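Local structure of NAD-dependent protein deacylase 2 (Archaeoglobus fulgidus, 4TWJ) at residues K207-P220 with I226-L239. The protein uses NAD to remove acyl groups from protein lysines, deacetylating among others the N-terminal lysine of the chromatin protein Alba. Sequence-based numbering, arbitrary orientation.
With ACT (acetate ion), chain G.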
# COMPACT_ATOMS: atom_id res chain seq x y z
N LYS A 207 -0.53 7.22 -16.39
CA LYS A 207 -0.91 6.87 -17.76
C LYS A 207 -1.01 8.12 -18.64
O LYS A 207 -0.45 8.16 -19.74
CB LYS A 207 -2.24 6.10 -17.75
CG LYS A 207 -2.83 5.78 -19.11
CD LYS A 207 -2.14 4.61 -19.78
CE LYS A 207 -2.94 4.15 -20.99
NZ LYS A 207 -2.32 2.97 -21.63
N LYS A 208 -1.72 9.13 -18.15
CA LYS A 208 -1.85 10.40 -18.88
C LYS A 208 -0.49 11.06 -19.12
O LYS A 208 -0.28 11.71 -20.15
CB LYS A 208 -2.77 11.36 -18.11
CG LYS A 208 -2.86 12.77 -18.70
CD LYS A 208 -3.65 13.72 -17.82
CE LYS A 208 -5.15 13.55 -17.98
NZ LYS A 208 -5.90 14.68 -17.38
N ALA A 209 0.42 10.89 -18.17
CA ALA A 209 1.77 11.45 -18.25
C ALA A 209 2.71 10.67 -19.18
O ALA A 209 3.85 11.09 -19.40
CB ALA A 209 2.38 11.55 -16.86
N GLY A 210 2.25 9.54 -19.72
CA GLY A 210 3.00 8.78 -20.71
C GLY A 210 3.84 7.64 -20.16
O GLY A 210 4.67 7.07 -20.87
N ALA A 211 3.62 7.29 -18.89
CA ALA A 211 4.36 6.19 -18.27
C ALA A 211 3.93 4.85 -18.87
O ALA A 211 2.78 4.66 -19.25
CB ALA A 211 4.14 6.17 -16.76
N LYS A 212 4.87 3.92 -18.93
CA LYS A 212 4.56 2.54 -19.28
C LYS A 212 3.92 1.89 -18.06
O LYS A 212 4.45 1.99 -16.95
CB LYS A 212 5.82 1.78 -19.68
CG LYS A 212 6.56 2.38 -20.87
CD LYS A 212 5.69 2.46 -22.12
CE LYS A 212 5.26 1.09 -22.60
NZ LYS A 212 4.70 1.14 -23.98
N MET A 213 2.79 1.23 -18.28
CA MET A 213 1.93 0.77 -17.19
C MET A 213 1.96 -0.75 -17.06
O MET A 213 1.67 -1.47 -18.01
CB MET A 213 0.49 1.23 -17.45
CG MET A 213 0.31 2.73 -17.63
SD MET A 213 0.77 3.73 -16.20
CE MET A 213 -0.33 3.08 -14.96
N ILE A 214 2.31 -1.22 -15.86
CA ILE A 214 2.39 -2.65 -15.55
C ILE A 214 1.44 -2.96 -14.39
O ILE A 214 1.37 -2.20 -13.43
CB ILE A 214 3.82 -3.06 -15.13
CG1 ILE A 214 4.83 -2.72 -16.24
CG2 ILE A 214 3.88 -4.55 -14.80
CD1 ILE A 214 6.26 -2.63 -15.75
N ILE A 215 0.71 -4.07 -14.48
CA ILE A 215 -0.13 -4.51 -13.36
C ILE A 215 0.13 -5.98 -13.05
O ILE A 215 0.24 -6.81 -13.96
CB ILE A 215 -1.63 -4.22 -13.60
CG1 ILE A 215 -2.46 -4.53 -12.35
CG2 ILE A 215 -2.17 -4.97 -14.81
CD1 ILE A 215 -3.80 -3.83 -12.34
N VAL A 216 0.27 -6.28 -11.76
CA VAL A 216 0.46 -7.64 -11.26
C VAL A 216 -0.60 -7.89 -10.19
O VAL A 216 -0.61 -7.22 -9.16
CB VAL A 216 1.86 -7.82 -10.65
CG1 VAL A 216 2.04 -9.24 -10.11
CG2 VAL A 216 2.94 -7.50 -11.67
N ASN A 217 -1.48 -8.85 -10.45
CA ASN A 217 -2.59 -9.16 -9.55
C ASN A 217 -2.95 -10.63 -9.64
O ASN A 217 -2.70 -11.27 -10.65
CB ASN A 217 -3.83 -8.34 -9.92
CG ASN A 217 -3.92 -7.02 -9.18
OD1 ASN A 217 -3.57 -6.93 -8.00
ND2 ASN A 217 -4.44 -6.01 -9.85
N ALA A 218 -3.57 -11.15 -8.58
CA ALA A 218 -4.10 -12.51 -8.60
C ALA A 218 -5.31 -12.64 -9.53
O ALA A 218 -5.56 -13.71 -10.09
CB ALA A 218 -4.48 -12.94 -7.19
N GLU A 219 -6.06 -11.54 -9.69
CA GLU A 219 -7.28 -11.54 -10.50
C GLU A 219 -7.36 -10.29 -11.37
O GLU A 219 -6.64 -9.32 -11.13
CB GLU A 219 -8.51 -11.61 -9.60
CG GLU A 219 -8.44 -12.71 -8.55
CD GLU A 219 -9.73 -12.85 -7.76
OE1 GLU A 219 -10.00 -13.97 -7.27
OE2 GLU A 219 -10.47 -11.85 -7.62
N PRO A 220 -8.25 -10.30 -12.39
CA PRO A 220 -8.45 -9.10 -13.19
C PRO A 220 -9.07 -7.95 -12.39
O PRO A 220 -9.73 -8.17 -11.37
CB PRO A 220 -9.40 -9.56 -14.30
CG PRO A 220 -9.25 -11.03 -14.36
CD PRO A 220 -8.98 -11.46 -12.95
N ILE A 226 -6.11 -0.25 -19.26
CA ILE A 226 -5.15 0.85 -19.39
C ILE A 226 -3.69 0.39 -19.32
O ILE A 226 -2.78 1.18 -19.58
CB ILE A 226 -5.38 1.97 -18.33
CG1 ILE A 226 -4.87 1.55 -16.94
CG2 ILE A 226 -6.85 2.38 -18.30
CD1 ILE A 226 -4.89 2.68 -15.92
N PHE A 227 -3.46 -0.87 -18.97
CA PHE A 227 -2.11 -1.36 -18.73
C PHE A 227 -1.45 -1.94 -19.97
O PHE A 227 -2.08 -2.64 -20.76
CB PHE A 227 -2.10 -2.35 -17.56
CG PHE A 227 -2.35 -1.69 -16.24
CD1 PHE A 227 -1.29 -1.17 -15.50
CD2 PHE A 227 -3.63 -1.55 -15.74
CE1 PHE A 227 -1.51 -0.54 -14.29
CE2 PHE A 227 -3.86 -0.93 -14.53
CZ PHE A 227 -2.80 -0.42 -13.80
N ASP A 228 -0.17 -1.62 -20.13
CA ASP A 228 0.62 -2.09 -21.26
C ASP A 228 1.05 -3.54 -21.06
O ASP A 228 1.19 -4.30 -22.03
CB ASP A 228 1.84 -1.19 -21.44
CG ASP A 228 1.45 0.24 -21.72
OD1 ASP A 228 1.73 1.11 -20.86
OD2 ASP A 228 0.84 0.50 -22.78
N VAL A 229 1.26 -3.92 -19.80
CA VAL A 229 1.61 -5.28 -19.42
C VAL A 229 0.69 -5.73 -18.29
O VAL A 229 0.58 -5.05 -17.27
CB VAL A 229 3.08 -5.37 -18.95
CG1 VAL A 229 3.41 -6.76 -18.42
CG2 VAL A 229 4.02 -4.96 -20.08
N LYS A 230 0.04 -6.87 -18.48
CA LYS A 230 -0.84 -7.44 -17.47
C LYS A 230 -0.36 -8.83 -17.08
O LYS A 230 -0.22 -9.70 -17.94
CB LYS A 230 -2.28 -7.54 -17.99
CG LYS A 230 -2.86 -6.22 -18.49
CD LYS A 230 -4.32 -6.37 -18.87
CE LYS A 230 -4.52 -7.12 -20.18
NZ LYS A 230 -4.04 -6.35 -21.36
N ILE A 231 -0.10 -9.03 -15.79
CA ILE A 231 0.35 -10.32 -15.27
C ILE A 231 -0.66 -10.81 -14.23
O ILE A 231 -0.93 -10.11 -13.25
CB ILE A 231 1.75 -10.22 -14.64
CG1 ILE A 231 2.79 -9.79 -15.68
CG2 ILE A 231 2.15 -11.56 -14.01
CD1 ILE A 231 4.10 -9.31 -15.09
N ILE A 232 -1.21 -12.00 -14.46
CA ILE A 232 -2.06 -12.66 -13.49
C ILE A 232 -1.23 -13.69 -12.75
O ILE A 232 -0.71 -14.63 -13.36
CB ILE A 232 -3.28 -13.34 -14.16
CG1 ILE A 232 -4.23 -12.30 -14.76
CG2 ILE A 232 -4.01 -14.24 -13.16
CD1 ILE A 232 -5.04 -11.51 -13.75
N GLY A 233 -1.09 -13.52 -11.44
CA GLY A 233 -0.34 -14.45 -10.62
C GLY A 233 -0.17 -13.96 -9.20
O GLY A 233 -0.69 -12.91 -8.83
N LYS A 234 0.57 -14.74 -8.40
CA LYS A 234 0.89 -14.36 -7.03
C LYS A 234 2.10 -13.43 -7.04
O LYS A 234 3.14 -13.78 -7.62
CB LYS A 234 1.19 -15.60 -6.19
N ALA A 235 1.97 -12.27 -6.40
CA ALA A 235 3.05 -11.27 -6.38
C ALA A 235 4.36 -11.82 -5.82
O ALA A 235 5.44 -11.45 -6.29
CB ALA A 235 2.61 -10.04 -5.58
N GLY A 236 4.27 -12.70 -4.83
CA GLY A 236 5.45 -13.31 -4.22
C GLY A 236 6.24 -14.20 -5.16
O GLY A 236 7.42 -14.43 -4.95
N GLU A 237 5.57 -14.71 -6.20
CA GLU A 237 6.21 -15.50 -7.24
C GLU A 237 6.65 -14.62 -8.41
O GLU A 237 7.78 -14.74 -8.88
CB GLU A 237 5.25 -16.57 -7.76
CG GLU A 237 4.80 -17.56 -6.70
CD GLU A 237 3.82 -18.59 -7.24
OE1 GLU A 237 3.89 -18.93 -8.44
OE2 GLU A 237 2.98 -19.07 -6.45
N VAL A 238 5.77 -13.73 -8.84
CA VAL A 238 6.01 -12.90 -10.03
C VAL A 238 7.13 -11.88 -9.82
O VAL A 238 8.01 -11.76 -10.66
CB VAL A 238 4.72 -12.17 -10.48
CG1 VAL A 238 5.02 -11.18 -11.60
CG2 VAL A 238 3.67 -13.18 -10.93
N LEU A 239 7.09 -11.14 -8.71
CA LEU A 239 8.03 -10.02 -8.52
C LEU A 239 9.51 -10.44 -8.47
O LEU A 239 10.34 -9.78 -9.08
CB LEU A 239 7.67 -9.17 -7.29
CG LEU A 239 6.78 -7.95 -7.54
CD1 LEU A 239 7.58 -6.82 -8.17
CD2 LEU A 239 5.58 -8.30 -8.41
C ACT G . 2.01 -13.13 -2.17
O ACT G . 1.98 -13.65 -3.31
OXT ACT G . 1.31 -12.13 -1.88
CH3 ACT G . 2.90 -13.73 -1.13
O HOH W 1 0.45 3.43 -21.60
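Ile215 sets its CB over the face of the Phe227 ring in a CH-pi contact, 3.6 Å from the centroid and 11° off the normal, the two side chains crossing at about a right angle. With CG1 anti to the backbone N (chi1 -173°), CD1 reaches the CE2-CZ side of the ring while CG2 sits over CG. Met213 CB packs obliquely against Phe227 CD1. Replacing Phe227 with an alanine is likely to open a gap over the Ile215 side chain and strip Met213 CB of its aromatic neighbour. On the other sheet face Val216 lies alongside Ile231, and its CG1 meets Val238 CG1 tip to tip at 3.9 Å, tying the strand to helix 235-249. Between the two faces, strands 212-217 and 229-232 run parallel, 7° apart, at one edge of the six-stranded Rossmann-type sheet. Ile215 bonds both ways, its N to Val229 O and its O to Ile231 N, and Gly233 N closes the ladder on Asn217 O. At the opposite end Met213 O takes both Val229 N and Asp228 N, while Asp228 OD1 turns its anti lone pair to Met213 N at 2.8 Å. Lys207 NZ grips Ile226 O at 2.8 Å and shares a water with Asp228 OD1. Lys207 and Lys212 would probably favour a charged Asp228, whereas Asn217, Ala218, Glu219 and Ala235 belong to the NAD site: one edge ladder runs from the Lys207/Asp228 end to the NAD pocket.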